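Local coordinates for protein putative carbohydrate-active enzyme (Uncultured organism, PDB 5WH8) that probably hydrolyses O-glycosidic bonds in cellulose, as the family 5 glycoside hydrolase (cellulase) domain of a longer, multi-modular enzyme, at residues A[33-38]-A[64-69]; A[244-249]-A[277-282]. All blocks are in the same frame, centred on the assembly; numbering follows the deposited sequence.

Contact 1 (A[33-38]-A[64-69]); sequences GMSSHG and RLAIYT. With EDO (1,2-ethanediol), chain M.
R64 and S35 face each other as a parallel bridge pair on adjacent strands, their side chains on the same face of the sheet. The arginine chain is extended from CG to NE, with CG anti to the backbone N (chi1 173°), which carries the guanidinium past the serine. S35 OG meets R64 NH1 at the edge of the guanidinium, close to its plane, at 3.2 Å. A small hydroxyl suits this place: it accepts that N-H while giving its own proton to S36 O at 2.9 Å. The backbones pair on both sides of S35, R64 N with M34 O at 3.0 Å and S36 N with R64 O in a nearly straight bond.

One step on, S36 replaces a backbone rung with its side chain. Its OG, between the backbone N and the carbonyl carbon (chi1 75°), accepts from A66 N at 2.9 Å and donates to H37 O at 2.8 Å. A66 is small enough for its CB to lie 3.5 Å from S36 OG. Beyond it, the Y68 ring comes obliquely to G38, CE1 lying 3.7 Å from G38 CA. H37 is held in its rotation by G38 N, which donates to ND1 in the ring plane at 2.9 Å, while NE2 gives a weak N-H bond, at the ring edge, to O2 of a bound ethanediol.

These are the first two strands, 32-36 and 62-68, of a (beta/alpha)8 barrel, joined through helix 48-56 in a beta-alpha-beta unit. R64 NE also forms a salt bridge with E145 and NH1 one with E237, on other strands, while NH2 is hydrogen-bonded to N148. S35 OG thus shares NH1 with E237, in a network consistent with fixing both acids within the barrel.

Contact 2 (A[244-249]-A[277-282]); sequences SGDGGV and PESSAA. With EDO (1,2-ethanediol), chain M.
S280 and G245 meet at one carbonyl oxygen gripped twice. S280 OG, set between the backbone N and the carbonyl carbon (chi1 68°), reaches G245 O at 2.8 Å in the carbonyl plane, on a lone pair, while S280 N comes from above that plane at 3.1 Å. The neighbouring serine serves the next carbonyl but one: S279 OG gives its proton to G247 O at 2.8 Å. S279 N is hydrogen-bonded to D246 OD1 at 3.0 Å, approaching from above the carboxylate plane. Short hydroxyl side chains suit these places because they reach backbone oxygens directly. With D246 CG anti to the backbone N (chi1 -159°), OD1 also takes a weak bond from G247 N, and D246 CG lies 3.7 Å from E278 CB, the two carboxylate planes 50° apart.

Both segments are loops following the last two strands of the TIM barrel, 233-239 and 268-273, and E278 to A281 form a type I beta turn, closed by A281 N to E278 O, that presents both serines to the glycine-rich loop. G245 and G247 adopt positive phi, where a CB would press on the preceding carbonyl oxygen.

Farther out, D246 OD2 and P277 O share a water, and another links S244 O with E278 OE1. E278 also holds an ethanediol, probably from the crystallisation liquor, whose O2 donates to OE1 at 2.8 Å; W271 NE1 binds it too.

Contact 1 precedes contact 2 along the chain, and their centres lie about 16 Å apart. The first pairs the opening two strands of the eight-stranded barrel near the centre of the chain; the second lies about 19 Å from that centre. Because the barrel closes strand 268-273 onto strand 32-36, sequence-distant parts become neighbours. They touch where H37 NE2 probably hydrogen-bonds E278 OE2, 3.3 Å away, and where M34 CE packs on A282 CB. Both loops of contact 2 follow the C-terminal ends of strands 233-239 and 268-273, the end where the active site of a TIM barrel lies, and the diol held by W271, E278 and, weakly, H37 may mark part of a pocket there.

Contact 1 (A[33-38]-A[64-69])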
ATOM      1  N   GLY A  33       3.214  -5.414   5.917  1.00  7.84           N
ATOM      2  CA  GLY A  33       2.505  -6.385   5.099  1.00  9.14           C
ATOM      3  C   GLY A  33       3.042  -6.561   3.686  1.00  8.12           C
ATOM      4  O   GLY A  33       4.223  -6.287   3.396  1.00  7.65           O
ATOM      5  N   MET A  34       2.147  -7.001   2.795  1.00  8.15           N
ATOM      6  CA  MET A  34       2.496  -7.407   1.426  1.00  8.74           C
ATOM      7  C   MET A  34       1.616  -6.719   0.401  1.00  7.58           C
ATOM      8  O   MET A  34       0.449  -6.429   0.662  1.00  7.95           O
ATOM      9  CB  MET A  34       2.343  -8.919   1.234  1.00  9.44           C
ATOM     10  CG  MET A  34       3.277  -9.776   2.065  1.00  8.88           C
ATOM     11  SD  MET A  34       5.029  -9.558   1.647  1.00 10.34           S
ATOM     12  CE  MET A  34       5.107 -10.103  -0.070  1.00 11.79           C
ATOM     13  N   SER A  35       2.204  -6.451  -0.756  1.00  7.39           N
ATOM     14  CA  SER A  35       1.491  -5.971  -1.949  1.00  6.73           C
ATOM     15  C   SER A  35       1.224  -7.083  -2.959  1.00  8.99           C
ATOM     16  O   SER A  35       2.070  -7.946  -3.188  1.00 10.24           O
ATOM     17  CB  SER A  35       2.296  -4.872  -2.657  1.00  8.99           C
ATOM     18  OG  SER A  35       1.581  -4.294  -3.747  1.00  9.41           O
ATOM     19  N   SER A  36       0.058  -7.032  -3.604  1.00  9.77           N
ATOM     20  CA  SER A  36      -0.147  -7.816  -4.815  1.00  8.22           C
ATOM     21  C   SER A  36       0.796  -7.336  -5.897  1.00  8.93           C
ATOM     22  O   SER A  36       1.308  -6.203  -5.856  1.00  9.88           O
ATOM     23  CB  SER A  36      -1.603  -7.710  -5.316  1.00  9.15           C
ATOM     24  OG  SER A  36      -1.871  -6.456  -5.934  1.00  9.58           O
ATOM     25  N   HIS A  37       1.007  -8.184  -6.896  1.00 10.52           N
ATOM     26  CA  HIS A  37       1.564  -7.758  -8.183  1.00  9.52           C
ATOM     27  C   HIS A  37       0.332  -7.334  -9.020  1.00 10.40           C
ATOM     28  O   HIS A  37      -0.732  -7.064  -8.447  1.00 11.70           O
ATOM     29  CB  HIS A  37       2.367  -8.922  -8.799  1.00 10.08           C
ATOM     30  CG  HIS A  37       3.411  -8.540  -9.807  1.00 11.44           C
ATOM     31  ND1 HIS A  37       3.111  -7.979 -11.027  1.00 11.81           N
ATOM     32  CD2 HIS A  37       4.756  -8.723  -9.799  1.00 12.82           C
ATOM     33  CE1 HIS A  37       4.230  -7.803 -11.720  1.00 15.73           C
ATOM     34  NE2 HIS A  37       5.243  -8.238 -10.991  1.00 15.89           N
ATOM     35  N   GLY A  38       0.431  -7.252 -10.339  1.00 13.35           N
ATOM     36  CA  GLY A  38      -0.741  -6.917 -11.139  1.00 15.06           C
ATOM     37  C   GLY A  38      -1.876  -7.915 -10.940  1.00 11.21           C
ATOM     38  O   GLY A  38      -1.686  -9.107 -11.118  1.00 12.74           O
ATOM     39  N   ARG A  64      -2.078  -4.914   0.135  1.00  6.38           N
ATOM     40  CA  ARG A  64      -2.272  -3.851  -0.853  1.00  7.41           C
ATOM     41  C   ARG A  64      -2.714  -4.434  -2.196  1.00  8.57           C
ATOM     42  O   ARG A  64      -2.081  -5.338  -2.728  1.00  9.81           O
ATOM     43  CB  ARG A  64      -0.969  -3.055  -0.992  1.00  7.53           C
ATOM     44  CG  ARG A  64      -0.940  -2.008  -2.099  1.00  8.19           C
ATOM     45  CD  ARG A  64       0.411  -1.368  -2.042  1.00  9.18           C
ATOM     46  NE  ARG A  64       0.696  -0.200  -2.871  1.00  8.37           N
ATOM     47  CZ  ARG A  64       1.563  -0.161  -3.883  1.00  8.82           C
ATOM     48  NH1 ARG A  64       2.157  -1.251  -4.361  1.00  9.03           N
ATOM     49  NH2 ARG A  64       1.821   0.998  -4.451  1.00  8.79           N
ATOM     50  N   LEU A  65      -3.805  -3.871  -2.721  1.00  9.00           N
ATOM     51  CA  LEU A  65      -4.376  -4.245  -4.000  1.00  8.92           C
ATOM     52  C   LEU A  65      -3.854  -3.277  -5.059  1.00  7.86           C
ATOM     53  O   LEU A  65      -4.329  -2.151  -5.174  1.00  9.70           O
ATOM     54  CB  LEU A  65      -5.919  -4.224  -3.928  1.00  9.25           C
ATOM     55  CG  LEU A  65      -6.562  -5.089  -2.850  1.00 10.11           C
ATOM     56  CD1 LEU A  65      -8.043  -4.802  -2.823  1.00 11.59           C
ATOM     57  CD2 LEU A  65      -6.315  -6.550  -3.065  1.00 14.07           C
ATOM     58  N   ALA A  66      -2.868  -3.737  -5.817  1.00  8.68           N
ATOM     59  CA  ALA A  66      -2.266  -2.924  -6.874  1.00  8.21           C
ATOM     60  C   ALA A  66      -3.108  -3.031  -8.137  1.00 10.05           C
ATOM     61  O   ALA A  66      -3.010  -4.015  -8.875  1.00 10.57           O
ATOM     62  CB  ALA A  66      -0.839  -3.378  -7.152  1.00  8.93           C
ATOM     63  N   ILE A  67      -3.926  -2.006  -8.362  1.00  8.46           N
ATOM     64  CA  ILE A  67      -4.870  -1.967  -9.473  1.00  7.12           C
ATOM     65  C   ILE A  67      -4.234  -1.181 -10.620  1.00 10.26           C
ATOM     66  O   ILE A  67      -4.323   0.038 -10.669  1.00  9.35           O
ATOM     67  CB  ILE A  67      -6.193  -1.336  -9.015  1.00  8.99           C
ATOM     68  CG1 ILE A  67      -6.797  -2.159  -7.874  1.00 11.44           C
ATOM     69  CG2 ILE A  67      -7.197  -1.241 -10.163  1.00  9.62           C
ATOM     70  CD1 ILE A  67      -7.508  -1.324  -6.874  1.00 12.51           C
ATOM     71  N   TYR A  68      -3.513  -1.880 -11.493  1.00 11.62           N
ATOM     72  CA  TYR A  68      -2.843  -1.203 -12.598  1.00 11.06           C
ATOM     73  C   TYR A  68      -3.867  -0.467 -13.433  1.00 10.41           C
ATOM     74  O   TYR A  68      -4.943  -1.012 -13.681  1.00 12.61           O
ATOM     75  CB  TYR A  68      -2.101  -2.185 -13.494  1.00 10.53           C
ATOM     76  CG  TYR A  68      -0.689  -2.508 -13.059  1.00 11.49           C
ATOM     77  CD1 TYR A  68      -0.452  -3.306 -11.951  1.00 12.80           C
ATOM     78  CD2 TYR A  68       0.401  -2.051 -13.792  1.00 13.22           C
ATOM     79  CE1 TYR A  68       0.836  -3.634 -11.577  1.00 13.58           C
ATOM     80  CE2 TYR A  68       1.686  -2.363 -13.416  1.00 14.56           C
ATOM     81  CZ  TYR A  68       1.896  -3.161 -12.316  1.00 18.64           C
ATOM     82  OH  TYR A  68       3.195  -3.489 -11.952  1.00 20.64           O
ATOM     83  N   THR A  69      -3.546   0.751 -13.863  1.00 10.51           N
ATOM     84  CA  THR A  69      -4.471   1.499 -14.696  1.00 12.22           C
ATOM     85  C   THR A  69      -4.226   1.155 -16.159  1.00 14.10           C
ATOM     86  O   THR A  69      -5.165   1.077 -16.960  1.00 12.04           O
ATOM     87  CB  THR A  69      -4.341   3.019 -14.465  1.00 11.84           C
ATOM     88  OG1 THR A  69      -3.049   3.469 -14.882  1.00 12.91           O
ATOM     89  CG2 THR A  69      -4.560   3.375 -13.008  1.00 12.82           C
TER
HETATM   90  C1  EDO M 412       7.851  -5.820 -11.516  1.00 28.41           C
HETATM   91  O1  EDO M 412       8.253  -6.815 -10.558  1.00 23.02           O
HETATM   92  C2  EDO M 412       8.016  -6.256 -12.981  1.00 29.27           C
HETATM   93  O2  EDO M 412       7.658  -7.634 -13.201  1.00 24.50           O

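Contact 2 (A[244-249]-A[277-282])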
ATOM      1  N   SER A 244      13.999  -2.564 -10.777  1.00  9.16           N
ATOM      2  CA  SER A 244      13.342  -3.370 -11.805  1.00  8.86           C
ATOM      3  C   SER A 244      12.590  -4.567 -11.249  1.00 10.18           C
ATOM      4  O   SER A 244      11.761  -5.147 -11.933  1.00 12.76           O
ATOM      5  CB  SER A 244      14.378  -3.891 -12.788  1.00 10.07           C
ATOM      6  OG  SER A 244      15.291  -4.715 -12.093  1.00 10.86           O
ATOM      7  N   GLY A 245      12.922  -4.982 -10.035  1.00  8.60           N
ATOM      8  CA  GLY A 245      12.276  -6.125  -9.414  1.00  8.93           C
ATOM      9  C   GLY A 245      12.941  -7.471  -9.640  1.00 10.54           C
ATOM     10  O   GLY A 245      12.399  -8.499  -9.186  1.00 11.19           O
ATOM     11  N   ASP A 246      14.102  -7.491 -10.297  1.00 10.63           N
ATOM     12  CA  ASP A 246      14.837  -8.746 -10.534  1.00  9.43           C
ATOM     13  C   ASP A 246      16.338  -8.509 -10.314  1.00 11.45           C
ATOM     14  O   ASP A 246      16.761  -7.364 -10.128  1.00 13.02           O
ATOM     15  CB  ASP A 246      14.541  -9.280 -11.959  1.00 12.53           C
ATOM     16  CG  ASP A 246      14.819 -10.775 -12.127  1.00 12.37           C
ATOM     17  OD1 ASP A 246      15.136 -11.493 -11.139  1.00 11.68           O
ATOM     18  OD2 ASP A 246      14.683 -11.243 -13.297  1.00 13.40           O
ATOM     19  N   GLY A 247      17.114  -9.587 -10.302  1.00 12.53           N
ATOM     20  CA  GLY A 247      18.555  -9.496 -10.143  1.00 11.86           C
ATOM     21  C   GLY A 247      18.961  -9.914  -8.742  1.00 13.11           C
ATOM     22  O   GLY A 247      18.311 -10.756  -8.117  1.00 15.42           O
ATOM     23  N   GLY A 248      20.037  -9.332  -8.236  1.00 13.74           N
ATOM     24  CA  GLY A 248      20.491  -9.662  -6.898  1.00 13.80           C
ATOM     25  C   GLY A 248      19.539  -9.203  -5.811  1.00 13.82           C
ATOM     26  O   GLY A 248      18.682  -8.348  -6.051  1.00 12.54           O
ATOM     27  N   VAL A 249      19.674  -9.787  -4.626  1.00 10.65           N
ATOM     28  CA  VAL A 249      18.947  -9.312  -3.429  1.00 12.03           C
ATOM     29  C   VAL A 249      19.968  -8.623  -2.531  1.00 13.88           C
ATOM     30  O   VAL A 249      21.143  -9.009  -2.471  1.00 13.43           O
ATOM     31  CB  VAL A 249      18.219 -10.443  -2.662  1.00 14.84           C
ATOM     32  CG1 VAL A 249      16.989 -10.921  -3.457  1.00 14.85           C
ATOM     33  CG2 VAL A 249      19.162 -11.592  -2.363  1.00 18.27           C
ATOM     34  N   PRO A 277       8.847 -15.523 -11.917  1.00 13.35           N
ATOM     35  CA  PRO A 277      10.246 -15.897 -11.703  1.00 13.62           C
ATOM     36  C   PRO A 277      11.191 -14.689 -11.772  1.00 17.52           C
ATOM     37  O   PRO A 277      12.055 -14.579 -12.644  1.00 19.87           O
ATOM     38  CB  PRO A 277      10.518 -16.925 -12.832  1.00 19.07           C
ATOM     39  CG  PRO A 277       9.557 -16.616 -13.872  1.00 21.29           C
ATOM     40  CD  PRO A 277       8.342 -15.985 -13.226  1.00 18.80           C
ATOM     41  N   GLU A 278      11.016 -13.776 -10.820  1.00 12.95           N
ATOM     42  CA  GLU A 278      11.929 -12.645 -10.630  1.00 13.98           C
ATOM     43  C   GLU A 278      12.230 -12.566  -9.133  1.00 12.36           C
ATOM     44  O   GLU A 278      11.392 -12.958  -8.305  1.00 12.59           O
ATOM     45  CB  GLU A 278      11.329 -11.316 -11.130  1.00 11.64           C
ATOM     46  CG  GLU A 278      10.002 -10.934 -10.452  1.00 11.92           C
ATOM     47  CD  GLU A 278       9.291  -9.758 -11.111  1.00 20.42           C
ATOM     48  OE1 GLU A 278       9.679  -9.361 -12.228  1.00 16.48           O
ATOM     49  OE2 GLU A 278       8.326  -9.238 -10.512  1.00 19.07           O
ATOM     50  N   SER A 279      13.403 -12.060  -8.763  1.00 11.77           N
ATOM     51  CA  SER A 279      13.864 -12.243  -7.396  1.00 10.30           C
ATOM     52  C   SER A 279      13.074 -11.449  -6.349  1.00  9.96           C
ATOM     53  O   SER A 279      13.128 -11.822  -5.165  1.00 12.16           O
ATOM     54  CB  SER A 279      15.343 -11.888  -7.284  1.00 17.89           C
ATOM     55  OG  SER A 279      15.584 -10.608  -7.786  1.00 22.93           O
ATOM     56  N   SER A 280      12.336 -10.401  -6.739  1.00 10.15           N
ATOM     57  CA  SER A 280      11.515  -9.659  -5.759  1.00  8.93           C
ATOM     58  C   SER A 280      10.212 -10.404  -5.422  1.00 10.19           C
ATOM     59  O   SER A 280       9.568 -10.124  -4.397  1.00 11.14           O
ATOM     60  CB  SER A 280      11.181  -8.248  -6.268  1.00 11.61           C
ATOM     61  OG  SER A 280      10.303  -8.259  -7.371  1.00  9.16           O
ATOM     62  N   ALA A 281       9.834 -11.368  -6.260  1.00 10.57           N
ATOM     63  CA  ALA A 281       8.621 -12.161  -6.008  1.00 10.79           C
ATOM     64  C   ALA A 281       8.830 -13.012  -4.761  1.00  9.55           C
ATOM     65  O   ALA A 281       9.867 -13.679  -4.634  1.00 10.30           O
ATOM     66  CB  ALA A 281       8.289 -13.040  -7.221  1.00 10.56           C
ATOM     67  N   ALA A 282       7.853 -12.997  -3.840  1.00  9.15           N
ATOM     68  CA  ALA A 282       8.002 -13.637  -2.525  1.00  8.87           C
ATOM     69  C   ALA A 282       7.723 -15.152  -2.539  1.00 10.05           C
ATOM     70  O   ALA A 282       8.089 -15.852  -1.592  1.00 10.68           O
ATOM     71  CB  ALA A 282       7.083 -12.937  -1.517  1.00  9.77           C
TER
HETATM   72  C1  EDO M 412       7.851  -5.820 -11.516  1.00 28.41           C
HETATM   73  O1  EDO M 412       8.253  -6.815 -10.558  1.00 23.02           O
HETATM   74  C2  EDO M 412       8.016  -6.256 -12.981  1.00 29.27           C
HETATM   75  O2  EDO M 412       7.658  -7.634 -13.201  1.00 24.50           O
HETATM   76  O   HOH W   1      11.666  -7.762 -13.117  1.00 16.39           O
HETATM   77  O   HOH W   2      14.425 -13.777 -14.155  1.00 22.61           O